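Long-range contacts in GDSL-like protein (Roseburia intestinalis L1-82, PDB 6HFZ), which removes acetyl groups from acetylated mannans as a two-domain esterase of the GDSL (SGNH-hydrolase) family in a gut bacterium: residues D25-G30 with K65-A70; L47-E52 with P194-H199; R160-P165 with P224-P229. One frame throughout, in Å; residues are numbered along the deposited sequence.

Contact 1 (D25-G30 with K65-A70)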
ATOM      1  N   ASP A  25      23.115   3.274 -14.500  1.00 30.43           N
ATOM      2  CA  ASP A  25      23.991   3.978 -15.432  1.00 33.99           C
ATOM      3  C   ASP A  25      23.924   5.476 -15.163  1.00 33.99           C
ATOM      4  O   ASP A  25      24.927   6.149 -15.261  1.00 32.34           O
ATOM      5  CB  ASP A  25      23.639   3.703 -16.898  1.00 33.38           C
ATOM      6  CG  ASP A  25      24.097   2.344 -17.388  1.00 37.22           C
ATOM      7  OD1 ASP A  25      25.034   1.800 -16.787  1.00 39.35           O
ATOM      8  OD2 ASP A  25      23.502   1.833 -18.342  1.00 48.43           O
ATOM      9  N   ARG A  26      22.726   5.985 -14.833  1.00 30.90           N
ATOM     10  CA  ARG A  26      22.560   7.369 -14.460  1.00 29.37           C
ATOM     11  C   ARG A  26      23.305   7.652 -13.158  1.00 31.96           C
ATOM     12  O   ARG A  26      23.924   8.715 -13.004  1.00 32.73           O
ATOM     13  CB  ARG A  26      21.061   7.693 -14.367  1.00 27.62           C
ATOM     14  CG  ARG A  26      20.432   7.841 -15.749  1.00 29.00           C
ATOM     15  CD  ARG A  26      18.909   7.869 -15.760  1.00 30.73           C
ATOM     16  NE  ARG A  26      18.354   8.997 -15.020  1.00 32.98           N
ATOM     17  CZ  ARG A  26      17.092   9.085 -14.580  1.00 34.74           C
ATOM     18  NH1 ARG A  26      16.261   8.077 -14.750  1.00 35.08           N
ATOM     19  NH2 ARG A  26      16.676  10.175 -13.953  1.00 32.96           N
ATOM     20  N   ALA A  27      23.231   6.715 -12.204  1.00 29.20           N
ATOM     21  CA  ALA A  27      23.907   6.869 -10.883  1.00 27.98           C
ATOM     22  C   ALA A  27      25.423   6.905 -11.089  1.00 28.25           C
ATOM     23  O   ALA A  27      26.140   7.688 -10.459  1.00 31.82           O
ATOM     24  CB  ALA A  27      23.540   5.713  -9.985  1.00 29.13           C
ATOM     25  N   LYS A  28      25.892   6.049 -11.986  1.00 31.11           N
ATOM     26  CA  LYS A  28      27.340   5.917 -12.253  1.00 36.88           C
ATOM     27  C   LYS A  28      27.855   7.250 -12.828  1.00 36.01           C
ATOM     28  O   LYS A  28      28.959   7.732 -12.438  1.00 39.52           O
ATOM     29  CB  LYS A  28      27.545   4.724 -13.189  1.00 42.93           C
ATOM     30  CG  LYS A  28      28.983   4.250 -13.332  1.00 52.46           C
ATOM     31  CD  LYS A  28      29.064   2.873 -13.980  1.00 57.91           C
ATOM     32  CE  LYS A  28      30.068   1.946 -13.319  1.00 64.99           C
ATOM     33  NZ  LYS A  28      31.462   2.358 -13.611  1.00 67.73           N
ATOM     34  N   ALA A  29      27.020   7.886 -13.675  1.00 35.66           N
ATOM     35  CA  ALA A  29      27.311   9.179 -14.312  1.00 37.96           C
ATOM     36  C   ALA A  29      27.136  10.359 -13.342  1.00 39.76           C
ATOM     37  O   ALA A  29      27.375  11.521 -13.730  1.00 36.67           O
ATOM     38  CB  ALA A  29      26.447   9.358 -15.533  1.00 37.67           C
ATOM     39  N   GLY A  30      26.676  10.087 -12.115  1.00 38.08           N
ATOM     40  CA  GLY A  30      26.640  11.064 -11.012  1.00 39.64           C
ATOM     41  C   GLY A  30      25.378  11.921 -10.981  1.00 36.04           C
ATOM     42  O   GLY A  30      25.364  12.989 -10.355  1.00 34.77           O
ATOM     43  N   LYS A  65      26.068   4.225  -1.203  1.00 31.86           N
ATOM     44  CA  LYS A  65      27.396   3.611  -1.023  1.00 32.17           C
ATOM     45  C   LYS A  65      27.929   3.051  -2.347  1.00 33.42           C
ATOM     46  O   LYS A  65      29.137   3.103  -2.641  1.00 31.79           O
ATOM     47  CB  LYS A  65      27.355   2.490   0.024  1.00 40.71           C
ATOM     48  CG  LYS A  65      28.723   1.933   0.394  1.00 52.68           C
ATOM     49  CD  LYS A  65      29.667   2.977   1.026  1.00 59.82           C
ATOM     50  CE  LYS A  65      31.138   2.587   1.010  1.00 63.30           C
ATOM     51  NZ  LYS A  65      31.394   1.348   1.781  1.00 65.24           N
ATOM     52  N   THR A  66      27.031   2.522  -3.164  1.00 26.86           N
ATOM     53  CA  THR A  66      27.419   1.933  -4.419  1.00 31.88           C
ATOM     54  C   THR A  66      27.801   3.032  -5.419  1.00 32.97           C
ATOM     55  O   THR A  66      28.670   2.787  -6.218  1.00 33.27           O
ATOM     56  CB  THR A  66      26.329   0.974  -4.914  1.00 29.02           C
ATOM     57  OG1 THR A  66      26.122   0.031  -3.861  1.00 26.79           O
ATOM     58  CG2 THR A  66      26.668   0.218  -6.180  1.00 29.75           C
ATOM     59  N   PHE A  67      27.135   4.204  -5.373  1.00 31.82           N
ATOM     60  CA  PHE A  67      27.317   5.278  -6.373  1.00 33.36           C
ATOM     61  C   PHE A  67      27.544   6.592  -5.630  1.00 33.18           C
ATOM     62  O   PHE A  67      26.651   7.439  -5.549  1.00 28.34           O
ATOM     63  CB  PHE A  67      26.116   5.328  -7.335  1.00 34.67           C
ATOM     64  CG  PHE A  67      25.709   4.019  -7.982  1.00 36.31           C
ATOM     65  CD1 PHE A  67      26.365   3.536  -9.111  1.00 33.57           C
ATOM     66  CD2 PHE A  67      24.646   3.269  -7.475  1.00 32.98           C
ATOM     67  CE1 PHE A  67      25.973   2.354  -9.725  1.00 35.96           C
ATOM     68  CE2 PHE A  67      24.258   2.087  -8.085  1.00 32.24           C
ATOM     69  CZ  PHE A  67      24.922   1.623  -9.205  1.00 36.38           C
ATOM     70  N   PRO A  68      28.712   6.776  -4.964  1.00 32.69           N
ATOM     71  CA  PRO A  68      28.944   7.965  -4.133  1.00 35.36           C
ATOM     72  C   PRO A  68      28.930   9.312  -4.885  1.00 31.42           C
ATOM     73  O   PRO A  68      28.794  10.373  -4.255  1.00 31.63           O
ATOM     74  CB  PRO A  68      30.331   7.733  -3.507  1.00 36.77           C
ATOM     75  CG  PRO A  68      30.984   6.673  -4.365  1.00 35.77           C
ATOM     76  CD  PRO A  68      29.854   5.840  -4.942  1.00 35.55           C
ATOM     77  N   GLN A  69      29.057   9.248  -6.209  1.00 34.01           N
ATOM     78  CA  GLN A  69      29.073  10.411  -7.098  1.00 38.02           C
ATOM     79  C   GLN A  69      27.643  10.922  -7.342  1.00 37.54           C
ATOM     80  O   GLN A  69      27.480  12.062  -7.763  1.00 36.20           O
ATOM     81  CB  GLN A  69      29.798  10.064  -8.413  1.00 41.95           C
ATOM     82  CG  GLN A  69      29.251   8.857  -9.176  1.00 49.30           C
ATOM     83  CD  GLN A  69      29.795   7.510  -8.742  1.00 50.22           C
ATOM     84  OE1 GLN A  69      30.155   7.297  -7.584  1.00 59.61           O
ATOM     85  NE2 GLN A  69      29.870   6.578  -9.677  1.00 52.12           N
ATOM     86  N   ALA A  70      26.616  10.075  -7.127  1.00 31.65           N
ATOM     87  CA  ALA A  70      25.207  10.481  -7.370  1.00 33.09           C
ATOM     88  C   ALA A  70      24.611  11.141  -6.116  1.00 31.37           C
ATOM     89  O   ALA A  70      25.107  10.957  -5.002  1.00 36.47           O
ATOM     90  CB  ALA A  70      24.404   9.288  -7.816  1.00 31.80           C
TER
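The carboxamide of Q69 donates from NE2 to the backbone oxygen of K28, an NE2–O distance of 3.1 Å with a nearly straight N-H...O angle of 165°. The oxygen lies almost in the amide plane of Q69, whereas NE2 reaches the K28 carbonyl from its flank, at a C=O...N angle of 113°. The glutamine chain is folded to get there: CG sits between the backbone N and the carbonyl carbon (chi1 55°). A bend at chi2 then turns CD, and CG is left resting on the carbonyl oxygens of both A27 and K28, with CG 3.6 Å from A27 O. The backbone oxygens at the end of helix 18-28 are thus met by one side chain, through its amide and through its methylene.

Deeper in, A27 faces the opposite segment and sets its methyl over one face of the F67 ring. The CH-pi contact brings A27 CB to 3.4 Å from F67 CG, offset toward the rim of the ring. T66 CG2 covers the opposite face, which leaves the phenyl sandwiched between two methyl groups. A70 CB packs 3.5 Å from A27 O, the same oxygen that accepts the Schellman bond from G30 N. F72 of strand 71-78 touches both A27 and F67, and L33 of strand 32-39 also packs on A27.

G30 leaves the helix with positive phi and comes alongside A70, their CA atoms 4.0 Å apart. A70 closes a type I beta turn that starts at F67. Two helix ends, a Schellman motif and a type I turn, meet here just before their chains enter the neighbouring parallel strands 32-39 and 71-78, an arrangement characteristic of the alpha/beta fold of SGNH hydrolases.

Contact 2 (L47-E52 with P194-H199)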
ATOM      1  N   LEU A  47       9.096  -2.864  12.756  1.00 22.80           N
ATOM      2  CA  LEU A  47       9.267  -2.245  14.074  1.00 24.51           C
ATOM      3  C   LEU A  47      10.778  -2.039  14.300  1.00 27.84           C
ATOM      4  O   LEU A  47      11.345  -2.575  15.270  1.00 29.61           O
ATOM      5  CB  LEU A  47       8.683  -3.172  15.153  1.00 28.15           C
ATOM      6  CG  LEU A  47       7.169  -3.205  15.313  1.00 27.67           C
ATOM      7  CD1 LEU A  47       6.694  -4.457  16.061  1.00 29.90           C
ATOM      8  CD2 LEU A  47       6.685  -1.958  16.051  1.00 32.71           C
ATOM      9  N   SER A  48      11.447  -1.322  13.379  1.00 24.12           N
ATOM     10  CA  SER A  48      12.867  -0.967  13.583  1.00 27.77           C
ATOM     11  C   SER A  48      12.963  -0.004  14.776  1.00 27.49           C
ATOM     12  O   SER A  48      11.992   0.683  15.100  1.00 28.78           O
ATOM     13  CB  SER A  48      13.509  -0.376  12.355  1.00 27.79           C
ATOM     14  OG  SER A  48      12.871   0.835  11.995  1.00 30.57           O
ATOM     15  N   SER A  49      14.124   0.005  15.448  1.00 30.64           N
ATOM     16  CA  SER A  49      14.330   0.837  16.642  1.00 32.50           C
ATOM     17  C   SER A  49      14.629   2.294  16.261  1.00 33.19           C
ATOM     18  O   SER A  49      14.446   3.211  17.071  1.00 30.76           O
ATOM     19  CB  SER A  49      15.420   0.258  17.495  1.00 31.90           C
ATOM     20  OG  SER A  49      16.642   0.311  16.799  1.00 32.18           O
ATOM     21  N   LYS A  50      15.060   2.521  15.021  1.00 32.83           N
ATOM     22  CA  LYS A  50      15.260   3.862  14.495  1.00 34.06           C
ATOM     23  C   LYS A  50      14.901   3.867  13.026  1.00 31.04           C
ATOM     24  O   LYS A  50      15.056   2.850  12.361  1.00 31.09           O
ATOM     25  CB  LYS A  50      16.729   4.301  14.452  1.00 37.51           C
ATOM     26  CG  LYS A  50      17.498   4.298  15.757  1.00 45.98           C
ATOM     27  CD  LYS A  50      19.002   4.433  15.542  1.00 51.56           C
ATOM     28  CE  LYS A  50      19.803   3.689  16.588  1.00 57.85           C
ATOM     29  NZ  LYS A  50      19.305   3.974  17.955  1.00 61.75           N
ATOM     30  N   PRO A  51      14.533   5.024  12.453  1.00 32.95           N
ATOM     31  CA  PRO A  51      14.245   5.132  11.022  1.00 32.71           C
ATOM     32  C   PRO A  51      15.376   4.684  10.091  1.00 29.41           C
ATOM     33  O   PRO A  51      15.111   4.189   9.023  1.00 28.78           O
ATOM     34  CB  PRO A  51      14.019   6.633  10.851  1.00 33.29           C
ATOM     35  CG  PRO A  51      13.441   7.033  12.162  1.00 35.68           C
ATOM     36  CD  PRO A  51      14.299   6.297  13.161  1.00 36.88           C
ATOM     37  N   GLU A  52      16.637   4.841  10.530  1.00 28.11           N
ATOM     38  CA  GLU A  52      17.764   4.519   9.700  1.00 29.29           C
ATOM     39  C   GLU A  52      17.996   3.000   9.629  1.00 23.97           C
ATOM     40  O   GLU A  52      18.830   2.555   8.842  1.00 25.83           O
ATOM     41  CB  GLU A  52      19.048   5.202  10.196  1.00 32.91           C
ATOM     42  CG  GLU A  52      18.992   6.727  10.153  1.00 40.22           C
ATOM     43  CD  GLU A  52      18.120   7.378  11.222  1.00 39.12           C
ATOM     44  OE1 GLU A  52      17.872   6.742  12.281  1.00 39.47           O
ATOM     45  OE2 GLU A  52      17.687   8.513  10.981  1.00 46.49           O
ATOM     46  N   PRO A 194       9.241  -7.001  11.244  1.00 23.00           N
ATOM     47  CA  PRO A 194      10.635  -7.292  11.600  1.00 21.37           C
ATOM     48  C   PRO A 194      11.179  -6.277  12.611  1.00 21.59           C
ATOM     49  O   PRO A 194      10.777  -5.125  12.624  1.00 20.52           O
ATOM     50  CB  PRO A 194      11.425  -7.166  10.292  1.00 22.23           C
ATOM     51  CG  PRO A 194      10.355  -7.135   9.214  1.00 22.40           C
ATOM     52  CD  PRO A 194       9.130  -6.518   9.864  1.00 23.51           C
ATOM     53  N   ASN A 195      12.051  -6.761  13.491  1.00 21.86           N
ATOM     54  CA  ASN A 195      12.850  -5.872  14.371  1.00 21.46           C
ATOM     55  C   ASN A 195      14.079  -5.418  13.589  1.00 21.44           C
ATOM     56  O   ASN A 195      14.134  -5.557  12.360  1.00 22.20           O
ATOM     57  CB  ASN A 195      13.219  -6.588  15.673  1.00 23.41           C
ATOM     58  CG  ASN A 195      14.089  -7.805  15.484  1.00 23.55           C
ATOM     59  OD1 ASN A 195      14.634  -8.038  14.403  1.00 23.65           O
ATOM     60  ND2 ASN A 195      14.212  -8.604  16.551  1.00 25.23           N
ATOM     61  N   ASP A 196      15.097  -4.852  14.271  1.00 23.57           N
ATOM     62  CA  ASP A 196      16.260  -4.385  13.547  1.00 22.54           C
ATOM     63  C   ASP A 196      16.965  -5.509  12.772  1.00 21.97           C
ATOM     64  O   ASP A 196      17.381  -5.309  11.605  1.00 22.20           O
ATOM     65  CB  ASP A 196      17.244  -3.730  14.507  1.00 24.85           C
ATOM     66  CG  ASP A 196      16.771  -2.413  15.085  1.00 31.58           C
ATOM     67  OD1 ASP A 196      15.847  -1.789  14.507  1.00 29.19           O
ATOM     68  OD2 ASP A 196      17.359  -2.016  16.113  1.00 30.48           O
ATOM     69  N   ALA A 197      17.153  -6.658  13.445  1.00 24.21           N
ATOM     70  CA  ALA A 197      17.820  -7.814  12.881  1.00 22.78           C
ATOM     71  C   ALA A 197      17.044  -8.294  11.639  1.00 22.64           C
ATOM     72  O   ALA A 197      17.650  -8.592  10.600  1.00 24.09           O
ATOM     73  CB  ALA A 197      17.939  -8.930  13.897  1.00 22.31           C
ATOM     74  N   GLY A 198      15.714  -8.332  11.753  1.00 23.55           N
ATOM     75  CA  GLY A 198      14.859  -8.752  10.642  1.00 22.10           C
ATOM     76  C   GLY A 198      14.911  -7.784   9.461  1.00 21.40           C
ATOM     77  O   GLY A 198      14.997  -8.215   8.308  1.00 20.71           O
ATOM     78  N   HIS A 199      14.831  -6.468   9.751  1.00 21.71           N
ATOM     79  CA  HIS A 199      14.958  -5.449   8.706  1.00 20.19           C
ATOM     80  C   HIS A 199      16.296  -5.572   7.982  1.00 20.31           C
ATOM     81  O   HIS A 199      16.343  -5.361   6.769  1.00 22.20           O
ATOM     82  CB  HIS A 199      14.766  -4.006   9.239  1.00 21.16           C
ATOM     83  CG  HIS A 199      13.326  -3.621   9.302  1.00 20.85           C
ATOM     84  ND1 HIS A 199      12.625  -3.245   8.170  1.00 19.57           N
ATOM     85  CD2 HIS A 199      12.436  -3.609  10.321  1.00 22.13           C
ATOM     86  CE1 HIS A 199      11.364  -3.009   8.518  1.00 19.71           C
ATOM     87  NE2 HIS A 199      11.238  -3.163   9.817  1.00 20.51           N
TER
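The start of helix 196-215, which follows H193 of the probable Ser-His-Asp triad (S41, H193, D190), meets the loop after helix 41-44 through L47, S48 and S49. D196, in the first turn of the helix, holds S49 with both carboxylate oxygens. S49 N donates to D196 OD1 at 2.7 Å, on the syn side and 19° out of the carboxylate plane. The S49 hydroxyl donates to D196 OD2, whose syn lone pair receives OG at 2.5 Å. This two-pronged grip would fix the rotation of the carboxylate; OG itself is placed between the backbone N and carbonyl carbon of S49 (chi1 65°).

The same helix start carries an N-cap, as N195 OD1 accepts from G198 N, with OD1 2.9 Å from that nitrogen. The capped turn begins two residues after H193, probably the catalytic histidine of this SGNH-type hydrolase. One residue before the N-cap, P194 O takes the backbone L47 N at 2.8 Å, nearly in line with its C=O bond.

L47 N also lies at the edge of the H199 imidazole, 3.6 Å from NE2, while P194 CB lies over one ring face, toward its rim. The ring is held by outside partners, ND1 bonding to Y55 N and NE2 to S46 O. S48 CB approaches it near CD2, and the side chain of L47 touches H193.

Contact 3 (R160-P165 with P224-P229)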
ATOM      1  N   ARG A 160       5.193 -11.560 -13.407  1.00 22.61           N
ATOM      2  CA  ARG A 160       5.606 -12.311 -14.615  1.00 23.44           C
ATOM      3  C   ARG A 160       4.906 -11.673 -15.829  1.00 23.99           C
ATOM      4  O   ARG A 160       5.527 -11.543 -16.922  1.00 22.15           O
ATOM      5  CB  ARG A 160       5.290 -13.800 -14.414  1.00 23.28           C
ATOM      6  CG  ARG A 160       6.249 -14.514 -13.467  1.00 23.13           C
ATOM      7  CD  ARG A 160       6.011 -16.010 -13.374  1.00 22.47           C
ATOM      8  NE  ARG A 160       4.676 -16.346 -12.950  1.00 22.75           N
ATOM      9  CZ  ARG A 160       4.304 -16.484 -11.683  1.00 22.64           C
ATOM     10  NH1 ARG A 160       5.157 -16.258 -10.684  1.00 23.14           N
ATOM     11  NH2 ARG A 160       3.088 -16.923 -11.453  1.00 20.87           N
ATOM     12  N   HIS A 161       3.664 -11.212 -15.626  1.00 23.25           N
ATOM     13  CA  HIS A 161       2.859 -10.590 -16.722  1.00 22.43           C
ATOM     14  C   HIS A 161       3.599  -9.358 -17.275  1.00 23.12           C
ATOM     15  O   HIS A 161       3.611  -9.141 -18.500  1.00 23.62           O
ATOM     16  CB  HIS A 161       1.436 -10.233 -16.300  1.00 23.12           C
ATOM     17  CG  HIS A 161       0.529  -9.927 -17.460  1.00 25.44           C
ATOM     18  ND1 HIS A 161       0.151 -10.901 -18.349  1.00 25.86           N
ATOM     19  CD2 HIS A 161      -0.051  -8.773 -17.877  1.00 26.51           C
ATOM     20  CE1 HIS A 161      -0.626 -10.368 -19.284  1.00 27.75           C
ATOM     21  NE2 HIS A 161      -0.793  -9.063 -19.004  1.00 26.37           N
ATOM     22  N   TYR A 162       4.232  -8.568 -16.404  1.00 21.04           N
ATOM     23  CA  TYR A 162       4.873  -7.266 -16.821  1.00 22.37           C
ATOM     24  C   TYR A 162       6.384  -7.403 -16.927  1.00 23.49           C
ATOM     25  O   TYR A 162       7.032  -6.391 -17.170  1.00 23.64           O
ATOM     26  CB  TYR A 162       4.460  -6.117 -15.890  1.00 22.58           C
ATOM     27  CG  TYR A 162       2.990  -5.843 -16.036  1.00 22.64           C
ATOM     28  CD1 TYR A 162       2.550  -5.106 -17.117  1.00 24.37           C
ATOM     29  CD2 TYR A 162       2.037  -6.398 -15.193  1.00 23.59           C
ATOM     30  CE1 TYR A 162       1.204  -4.890 -17.349  1.00 23.39           C
ATOM     31  CE2 TYR A 162       0.684  -6.162 -15.400  1.00 23.34           C
ATOM     32  CZ  TYR A 162       0.268  -5.412 -16.492  1.00 24.19           C
ATOM     33  OH  TYR A 162      -1.067  -5.216 -16.760  1.00 26.03           O
ATOM     34  N   ASN A 163       6.934  -8.613 -16.690  1.00 25.50           N
ATOM     35  CA  ASN A 163       8.389  -8.845 -16.710  1.00 25.32           C
ATOM     36  C   ASN A 163       9.100  -7.955 -15.688  1.00 25.11           C
ATOM     37  O   ASN A 163      10.145  -7.337 -15.991  1.00 22.76           O
ATOM     38  CB  ASN A 163       8.909  -8.691 -18.138  1.00 28.83           C
ATOM     39  CG  ASN A 163       8.492  -9.870 -18.992  1.00 32.41           C
ATOM     40  OD1 ASN A 163       8.965 -10.979 -18.775  1.00 37.36           O
ATOM     41  ND2 ASN A 163       7.593  -9.667 -19.941  1.00 37.27           N
ATOM     42  N   LEU A 164       8.556  -7.913 -14.455  1.00 23.67           N
ATOM     43  CA  LEU A 164       9.157  -7.131 -13.399  1.00 20.61           C
ATOM     44  C   LEU A 164      10.029  -7.981 -12.509  1.00 19.84           C
ATOM     45  O   LEU A 164       9.660  -9.094 -12.145  1.00 21.57           O
ATOM     46  CB  LEU A 164       8.087  -6.445 -12.550  1.00 22.45           C
ATOM     47  CG  LEU A 164       7.205  -5.440 -13.280  1.00 22.75           C
ATOM     48  CD1 LEU A 164       6.126  -4.905 -12.342  1.00 25.32           C
ATOM     49  CD2 LEU A 164       8.027  -4.310 -13.820  1.00 22.99           C
ATOM     50  N   PRO A 165      11.187  -7.439 -12.103  1.00 20.67           N
ATOM     51  CA  PRO A 165      12.009  -8.103 -11.090  1.00 20.96           C
ATOM     52  C   PRO A 165      11.267  -8.180  -9.756  1.00 22.30           C
ATOM     53  O   PRO A 165      10.533  -7.250  -9.414  1.00 19.00           O
ATOM     54  CB  PRO A 165      13.274  -7.253 -10.990  1.00 24.23           C
ATOM     55  CG  PRO A 165      12.933  -5.923 -11.634  1.00 26.25           C
ATOM     56  CD  PRO A 165      11.766  -6.180 -12.573  1.00 22.65           C
ATOM     57  N   PRO A 224      10.099  -5.016 -22.886  1.00 34.56           N
ATOM     58  CA  PRO A 224       9.037  -5.729 -23.578  1.00 34.63           C
ATOM     59  C   PRO A 224       7.894  -4.784 -23.989  1.00 34.25           C
ATOM     60  O   PRO A 224       7.684  -3.680 -23.397  1.00 31.89           O
ATOM     61  CB  PRO A 224       8.557  -6.795 -22.585  1.00 36.82           C
ATOM     62  CG  PRO A 224       9.641  -6.864 -21.534  1.00 38.75           C
ATOM     63  CD  PRO A 224      10.256  -5.480 -21.493  1.00 39.26           C
ATOM     64  N   ASP A 225       7.124  -5.223 -24.980  1.00 32.19           N
ATOM     65  CA  ASP A 225       5.902  -4.540 -25.321  1.00 33.55           C
ATOM     66  C   ASP A 225       4.982  -4.541 -24.094  1.00 34.02           C
ATOM     67  O   ASP A 225       4.849  -5.549 -23.361  1.00 35.22           O
ATOM     68  CB  ASP A 225       5.185  -5.189 -26.495  1.00 36.26           C
ATOM     69  CG  ASP A 225       5.961  -5.086 -27.804  1.00 43.14           C
ATOM     70  OD1 ASP A 225       6.724  -4.107 -27.973  1.00 43.51           O
ATOM     71  OD2 ASP A 225       5.802  -5.984 -28.632  1.00 52.10           O
ATOM     72  N   TYR A 226       4.332  -3.397 -23.892  1.00 32.11           N
ATOM     73  CA  TYR A 226       3.445  -3.228 -22.732  1.00 31.09           C
ATOM     74  C   TYR A 226       2.166  -3.985 -22.993  1.00 28.72           C
ATOM     75  O   TYR A 226       1.417  -3.637 -23.922  1.00 32.55           O
ATOM     76  CB  TYR A 226       3.165  -1.750 -22.489  1.00 32.99           C
ATOM     77  CG  TYR A 226       2.318  -1.469 -21.278  1.00 30.32           C
ATOM     78  CD1 TYR A 226       2.737  -1.859 -20.014  1.00 28.43           C
ATOM     79  CD2 TYR A 226       1.155  -0.722 -21.376  1.00 29.22           C
ATOM     80  CE1 TYR A 226       1.996  -1.554 -18.883  1.00 27.39           C
ATOM     81  CE2 TYR A 226       0.403  -0.417 -20.257  1.00 28.27           C
ATOM     82  CZ  TYR A 226       0.809  -0.854 -19.007  1.00 27.46           C
ATOM     83  OH  TYR A 226       0.098  -0.523 -17.891  1.00 28.50           O
ATOM     84  N   PRO A 227       1.856  -5.029 -22.193  1.00 28.96           N
ATOM     85  CA  PRO A 227       0.738  -5.892 -22.530  1.00 25.38           C
ATOM     86  C   PRO A 227      -0.628  -5.385 -22.044  1.00 29.45           C
ATOM     87  O   PRO A 227      -0.691  -4.552 -21.098  1.00 28.95           O
ATOM     88  CB  PRO A 227       1.136  -7.185 -21.823  1.00 27.06           C
ATOM     89  CG  PRO A 227       1.822  -6.718 -20.563  1.00 27.17           C
ATOM     90  CD  PRO A 227       2.622  -5.514 -21.017  1.00 28.14           C
ATOM     91  N   ALA A 228      -1.696  -5.937 -22.648  1.00 28.84           N
ATOM     92  CA  ALA A 228      -3.062  -5.819 -22.163  1.00 27.87           C
ATOM     93  C   ALA A 228      -3.136  -6.380 -20.746  1.00 27.86           C
ATOM     94  O   ALA A 228      -2.395  -7.316 -20.433  1.00 28.41           O
ATOM     95  CB  ALA A 228      -4.004  -6.580 -23.071  1.00 28.88           C
ATOM     96  N   PRO A 229      -4.019  -5.866 -19.861  1.00 28.25           N
ATOM     97  CA  PRO A 229      -4.079  -6.377 -18.485  1.00 26.42           C
ATOM     98  C   PRO A 229      -4.490  -7.849 -18.386  1.00 29.09           C
ATOM     99  O   PRO A 229      -5.152  -8.383 -19.249  1.00 30.81           O
ATOM    100  CB  PRO A 229      -5.093  -5.485 -17.759  1.00 29.05           C
ATOM    101  CG  PRO A 229      -5.804  -4.693 -18.863  1.00 31.15           C
ATOM    102  CD  PRO A 229      -4.943  -4.754 -20.103  1.00 28.48           C
TER
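A surface contact ties the C-terminal end of helix 152-161 in the SGNH-hydrolase domain to the extended, proline-rich chain 224-229, which leads from helix 196-215 toward the beta-strand domain. H161 NE2 donates to A228 O at 2.8 Å, with an N-H...O angle of 178° and the oxygen in the plane of the imidazole. H161 CG is anti to the backbone N (chi1 -166°), and the ring runs past P227 in the opposite direction, its NE2 3.8 Å from P227 CG. An alanine at H161 would probably leave A228 O without this donor and open a gap beside P227. The Y162 ring lies next to the imidazole, with H161 CD2 over one of its faces; it meets P227 CG through CE1 at 3.7 Å and slants against Y226, the two planes at 38°. The Y162 hydroxyl bonds to E122 and R126 of helix 115-129, and R126 also bonds to P227 O. N163, which closes the helix with positive phi in a Schellman motif, reaches the far end of the contact, where its ND2 lies 3.8 Å from P224 CG.

All three contacts involve the alpha/beta domain of the SGNH-hydrolase type, and none touches another. The centres of contacts 1 and 2 are 27 Å apart, those of contacts 1 and 3 28 Å, and those of contacts 2 and 3 33 Å. Along the chain, contact 1 crosses contact 2, contact 2 crosses contact 3, and contact 1 closes before contact 3 opens. Helix 55-66 starts shortly after the loop of contact 2 and ends in contact 1; helix 196-215 starts in contact 2, and the chain beyond it supplies contact 3. Contact 2 thus borders the probable triad, contact 1 joins helix ends ahead of two sheet strands, and contact 3 fastens the chain leading to the second domain.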